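Local coordinates for protein phosphoribosylaminoimidazole carboxylase, ATPase subunit (Thermotoga maritima, PDB 3AX6) that probably catalyses the ATP-dependent carboxylation of 5-aminoimidazole ribonucleotide with bicarbonate to N5-carboxyaminoimidazole ribonucleotide, a step of purine biosynthesis, at residues V172-E177 against E244-K249. Residues are numbered along the deposited sequence; the frame is centred on the assembly and turned at random.
Sequences VEIEKE and EMFLTK. With ADP (adenosine-5'-diphosphate), chain E.
Lys176 and Leu247 form an antiparallel hydrogen-bonded pair, with Leu247 N giving to Lys176 O at 2.9 Å. In return, Leu247 O takes two N-H groups in its carbonyl plane, Glu175 N at 2.7 Å and Lys176 N at 3.2 Å, which makes this a classic beta bulge. Past it Ile174 and Thr248 form a non-hydrogen-bonded pair, and Lys249 N then gives to Glu173 O at 2.8 Å.

The side-chain contacts centre on the Phe246 ring. Ile174 CD1 sits over the middle of one face in a CH-pi contact, 3.5 Å from the ring centroid. Glu177 and Phe246 both hold CG anti to the carbonyl carbon (chi1 -72° and -66°) and run side by side; Glu177 OE1 meets the ring edge at CE1, carboxylate and ring planes 88° apart. Farther along, the methyls Val172 CG1 and Thr248 CG2 press together at a tight 3.3 Å, while Thr248 OG1 turns to Glu252.

Two residues bond ADP directly: Val172 N gives to adenine N1 at 2.8 Å, and Glu177 OE1 and OE2 take the ribose hydroxyls O3' and O2'. The CE2-CZ edge of Phe246 lies against one adenine face, CZ 3.7 Å from ADP C8. An alanine at Phe246 would probably leave Ile174 CD1 without its ring and open a gap beneath the adenine. Backbone recognition of adenine, a glutamate holding the ribose and an apolar floor together form the nucleotide pocket characteristic of ATP-grasp enzymes.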
ATOM      1  N   VAL A 172     -15.382 -10.905 -34.257  1.00 21.20           N
ATOM      2  CA  VAL A 172     -15.938 -11.611 -33.110  1.00 21.56           C
ATOM      3  C   VAL A 172     -17.091 -10.835 -32.468  1.00 21.00           C
ATOM      4  O   VAL A 172     -16.977  -9.635 -32.214  1.00 20.41           O
ATOM      5  CB  VAL A 172     -14.830 -11.846 -32.038  1.00 22.35           C
ATOM      6  CG1 VAL A 172     -15.448 -12.309 -30.730  1.00 23.58           C
ATOM      7  CG2 VAL A 172     -13.816 -12.873 -32.546  1.00 20.94           C
ATOM      8  N   GLU A 173     -18.203 -11.519 -32.219  1.00 20.49           N
ATOM      9  CA  GLU A 173     -19.345 -10.879 -31.573  1.00 21.08           C
ATOM     10  C   GLU A 173     -19.113 -10.985 -30.075  1.00 19.53           C
ATOM     11  O   GLU A 173     -19.460 -11.986 -29.442  1.00 19.36           O
ATOM     12  CB  GLU A 173     -20.662 -11.563 -31.952  1.00 20.85           C
ATOM     13  CG  GLU A 173     -20.925 -11.596 -33.447  1.00 25.30           C
ATOM     14  CD  GLU A 173     -22.379 -11.894 -33.788  1.00 27.89           C
ATOM     15  OE1 GLU A 173     -22.959 -12.834 -33.197  1.00 27.91           O
ATOM     16  OE2 GLU A 173     -22.937 -11.186 -34.655  1.00 30.57           O
ATOM     17  N   ILE A 174     -18.512  -9.936 -29.525  1.00 21.17           N
ATOM     18  CA  ILE A 174     -18.178  -9.869 -28.109  1.00 21.09           C
ATOM     19  C   ILE A 174     -19.379  -9.644 -27.200  1.00 21.03           C
ATOM     20  O   ILE A 174     -20.183  -8.748 -27.431  1.00 21.44           O
ATOM     21  CB  ILE A 174     -17.133  -8.752 -27.857  1.00 21.01           C
ATOM     22  CG1 ILE A 174     -15.872  -9.045 -28.669  1.00 19.73           C
ATOM     23  CG2 ILE A 174     -16.775  -8.675 -26.372  1.00 19.86           C
ATOM     24  CD1 ILE A 174     -14.859  -7.922 -28.649  1.00 22.03           C
ATOM     25  N   GLU A 175     -19.482 -10.472 -26.166  1.00 19.70           N
ATOM     26  CA  GLU A 175     -20.556 -10.380 -25.188  1.00 21.20           C
ATOM     27  C   GLU A 175     -20.000  -9.547 -24.033  1.00 21.80           C
ATOM     28  O   GLU A 175     -20.639  -8.610 -23.552  1.00 22.33           O
ATOM     29  CB  GLU A 175     -20.923 -11.776 -24.684  1.00 22.87           C
ATOM     30  CG  GLU A 175     -22.411 -12.040 -24.537  1.00 30.40           C
ATOM     31  CD  GLU A 175     -23.075 -11.139 -23.516  1.00 34.19           C
ATOM     32  OE1 GLU A 175     -22.634 -11.131 -22.345  1.00 34.64           O
ATOM     33  OE2 GLU A 175     -24.046 -10.443 -23.886  1.00 36.86           O
ATOM     34  N   LYS A 176     -18.799  -9.914 -23.594  1.00 20.72           N
ATOM     35  CA  LYS A 176     -18.103  -9.224 -22.511  1.00 20.65           C
ATOM     36  C   LYS A 176     -16.605  -9.305 -22.776  1.00 18.75           C
ATOM     37  O   LYS A 176     -16.136 -10.237 -23.434  1.00 18.49           O
ATOM     38  CB  LYS A 176     -18.404  -9.891 -21.166  1.00 21.51           C
ATOM     39  CG  LYS A 176     -19.842  -9.775 -20.731  1.00 25.33           C
ATOM     40  CD  LYS A 176     -19.949  -8.973 -19.452  1.00 28.88           C
ATOM     41  CE  LYS A 176     -21.402  -8.695 -19.100  1.00 32.12           C
ATOM     42  NZ  LYS A 176     -21.521  -8.008 -17.786  1.00 32.79           N
ATOM     43  N   GLU A 177     -15.858  -8.323 -22.288  1.00 16.01           N
ATOM     44  CA  GLU A 177     -14.410  -8.333 -22.457  1.00 15.60           C
ATOM     45  C   GLU A 177     -13.831  -8.568 -21.075  1.00 15.00           C
ATOM     46  O   GLU A 177     -14.134  -7.839 -20.130  1.00 15.48           O
ATOM     47  CB  GLU A 177     -13.925  -7.019 -23.082  1.00 18.24           C
ATOM     48  CG  GLU A 177     -14.304  -6.925 -24.564  1.00 20.19           C
ATOM     49  CD  GLU A 177     -13.638  -5.772 -25.296  1.00 24.41           C
ATOM     50  OE1 GLU A 177     -12.405  -5.631 -25.168  1.00 26.45           O
ATOM     51  OE2 GLU A 177     -14.345  -5.017 -26.010  1.00 24.67           O
ATOM     52  N   GLU A 244      -5.857 -10.545 -21.690  1.00 12.02           N
ATOM     53  CA  GLU A 244      -7.146  -9.995 -22.097  1.00 12.56           C
ATOM     54  C   GLU A 244      -7.876 -10.981 -22.992  1.00 11.27           C
ATOM     55  O   GLU A 244      -7.318 -11.483 -23.955  1.00 10.67           O
ATOM     56  CB  GLU A 244      -6.930  -8.665 -22.813  1.00 13.91           C
ATOM     57  CG  GLU A 244      -6.277  -7.635 -21.920  1.00 19.74           C
ATOM     58  CD  GLU A 244      -5.791  -6.431 -22.686  1.00 23.85           C
ATOM     59  OE1 GLU A 244      -6.575  -5.887 -23.493  1.00 26.30           O
ATOM     60  OE2 GLU A 244      -4.626  -6.028 -22.477  1.00 28.44           O
HETATM   61  N   MSE A 245      -9.133 -11.254 -22.668  1.00 12.69           N
HETATM   62  CA  MSE A 245      -9.914 -12.220 -23.431  1.00 13.70           C
HETATM   63  C   MSE A 245     -11.300 -11.713 -23.804  1.00 13.64           C
HETATM   64  O   MSE A 245     -11.795 -10.736 -23.235  1.00 11.79           O
HETATM   65  CB  MSE A 245     -10.059 -13.516 -22.619  1.00 14.95           C
HETATM   66  CG  MSE A 245      -8.744 -14.187 -22.251  1.00 13.55           C
HETATM   67 SE   MSE A 245      -8.949 -15.530 -20.863  1.00 12.82          SE
HETATM   68  CE  MSE A 245      -9.007 -14.329 -19.345  1.00  7.36           C
ATOM     69  N   PHE A 246     -11.915 -12.394 -24.769  1.00 13.58           N
ATOM     70  CA  PHE A 246     -13.263 -12.069 -25.223  1.00 12.83           C
ATOM     71  C   PHE A 246     -14.196 -13.215 -24.881  1.00 12.71           C
ATOM     72  O   PHE A 246     -13.849 -14.380 -25.070  1.00 10.96           O
ATOM     73  CB  PHE A 246     -13.331 -11.902 -26.743  1.00 13.18           C
ATOM     74  CG  PHE A 246     -12.577 -10.727 -27.281  1.00 15.85           C
ATOM     75  CD1 PHE A 246     -12.447  -9.558 -26.542  1.00 16.32           C
ATOM     76  CD2 PHE A 246     -12.039 -10.774 -28.563  1.00 17.22           C
ATOM     77  CE1 PHE A 246     -11.796  -8.455 -27.066  1.00 16.62           C
ATOM     78  CE2 PHE A 246     -11.384  -9.672 -29.101  1.00 19.63           C
ATOM     79  CZ  PHE A 246     -11.263  -8.507 -28.348  1.00 18.09           C
ATOM     80  N   LEU A 247     -15.376 -12.881 -24.372  1.00 14.76           N
ATOM     81  CA  LEU A 247     -16.401 -13.876 -24.083  1.00 17.20           C
ATOM     82  C   LEU A 247     -17.383 -13.589 -25.206  1.00 19.08           C
ATOM     83  O   LEU A 247     -18.076 -12.573 -25.163  1.00 19.39           O
ATOM     84  CB  LEU A 247     -17.080 -13.623 -22.734  1.00 17.34           C
ATOM     85  CG  LEU A 247     -18.405 -14.388 -22.542  1.00 16.86           C
ATOM     86  CD1 LEU A 247     -18.150 -15.876 -22.620  1.00 18.15           C
ATOM     87  CD2 LEU A 247     -19.042 -14.038 -21.208  1.00 16.03           C
ATOM     88  N   THR A 248     -17.422 -14.454 -26.223  1.00 19.38           N
ATOM     89  CA  THR A 248     -18.314 -14.232 -27.363  1.00 18.88           C
ATOM     90  C   THR A 248     -19.768 -14.477 -27.036  1.00 19.39           C
ATOM     91  O   THR A 248     -20.097 -15.038 -25.992  1.00 20.03           O
ATOM     92  CB  THR A 248     -17.960 -15.115 -28.583  1.00 18.30           C
ATOM     93  OG1 THR A 248     -18.242 -16.492 -28.290  1.00 18.02           O
ATOM     94  CG2 THR A 248     -16.499 -14.946 -28.952  1.00 16.67           C
ATOM     95  N   LYS A 249     -20.628 -14.035 -27.947  1.00 19.90           N
ATOM     96  CA  LYS A 249     -22.068 -14.183 -27.816  1.00 20.28           C
ATOM     97  C   LYS A 249     -22.422 -15.662 -27.883  1.00 19.42           C
ATOM     98  O   LYS A 249     -23.456 -16.088 -27.374  1.00 18.37           O
ATOM     99  CB  LYS A 249     -22.759 -13.434 -28.955  1.00 22.72           C
ATOM    100  CG  LYS A 249     -24.280 -13.562 -28.995  1.00 27.81           C
ATOM    101  CD  LYS A 249     -24.788 -13.494 -30.445  1.00 30.36           C
ATOM    102  CE  LYS A 249     -26.287 -13.229 -30.537  1.00 31.37           C
ATOM    103  NZ  LYS A 249     -26.616 -11.813 -30.191  1.00 30.63           N
TER
HETATM  104  PB  ADP E 381      -5.673  -2.236 -28.837  1.00 48.46           P
HETATM  105  O1B ADP E 381      -5.834  -2.824 -27.478  1.00 47.85           O
HETATM  106  O2B ADP E 381      -6.460  -0.820 -28.893  1.00 48.72           O
HETATM  107  O3B ADP E 381      -4.033  -2.009 -29.136  1.00 47.13           O
HETATM  108  PA  ADP E 381      -7.415  -4.287 -29.554  1.00 38.43           P
HETATM  109  O1A ADP E 381      -7.026  -5.632 -30.042  1.00 34.95           O
HETATM  110  O2A ADP E 381      -7.610  -4.357 -27.946  1.00 39.65           O
HETATM  111  O3A ADP E 381      -6.252  -3.217 -30.025  1.00 43.77           O
HETATM  112  O5' ADP E 381      -8.797  -3.855 -30.301  1.00 37.43           O
HETATM  113  C5' ADP E 381      -9.496  -2.911 -29.474  1.00 32.89           C
HETATM  114  C4' ADP E 381     -10.999  -3.211 -29.466  1.00 30.37           C
HETATM  115  O4' ADP E 381     -11.458  -3.619 -30.796  1.00 28.36           O
HETATM  116  C3' ADP E 381     -11.338  -4.367 -28.509  1.00 29.61           C
HETATM  117  O3' ADP E 381     -11.535  -3.917 -27.160  1.00 31.86           O
HETATM  118  C2' ADP E 381     -12.589  -4.972 -29.143  1.00 27.74           C
HETATM  119  O2' ADP E 381     -13.775  -4.341 -28.656  1.00 28.42           O
HETATM  120  C1' ADP E 381     -12.373  -4.749 -30.653  1.00 24.62           C
HETATM  121  N9  ADP E 381     -11.856  -5.964 -31.317  1.00 22.53           N
HETATM  122  C8  ADP E 381     -10.563  -6.428 -31.319  1.00 20.97           C
HETATM  123  N7  ADP E 381     -10.475  -7.531 -31.999  1.00 20.10           N
HETATM  124  C5  ADP E 381     -11.692  -7.855 -32.483  1.00 20.54           C
HETATM  125  C6  ADP E 381     -12.213  -8.917 -33.273  1.00 19.54           C
HETATM  126  N6  ADP E 381     -11.388  -9.924 -33.719  1.00 18.90           N
HETATM  127  N1  ADP E 381     -13.530  -8.923 -33.578  1.00 21.36           N
HETATM  128  C2  ADP E 381     -14.350  -7.956 -33.154  1.00 22.25           C
HETATM  129  N3  ADP E 381     -13.903  -6.942 -32.409  1.00 22.37           N
HETATM  130  C4  ADP E 381     -12.600  -6.853 -32.054  1.00 21.35           C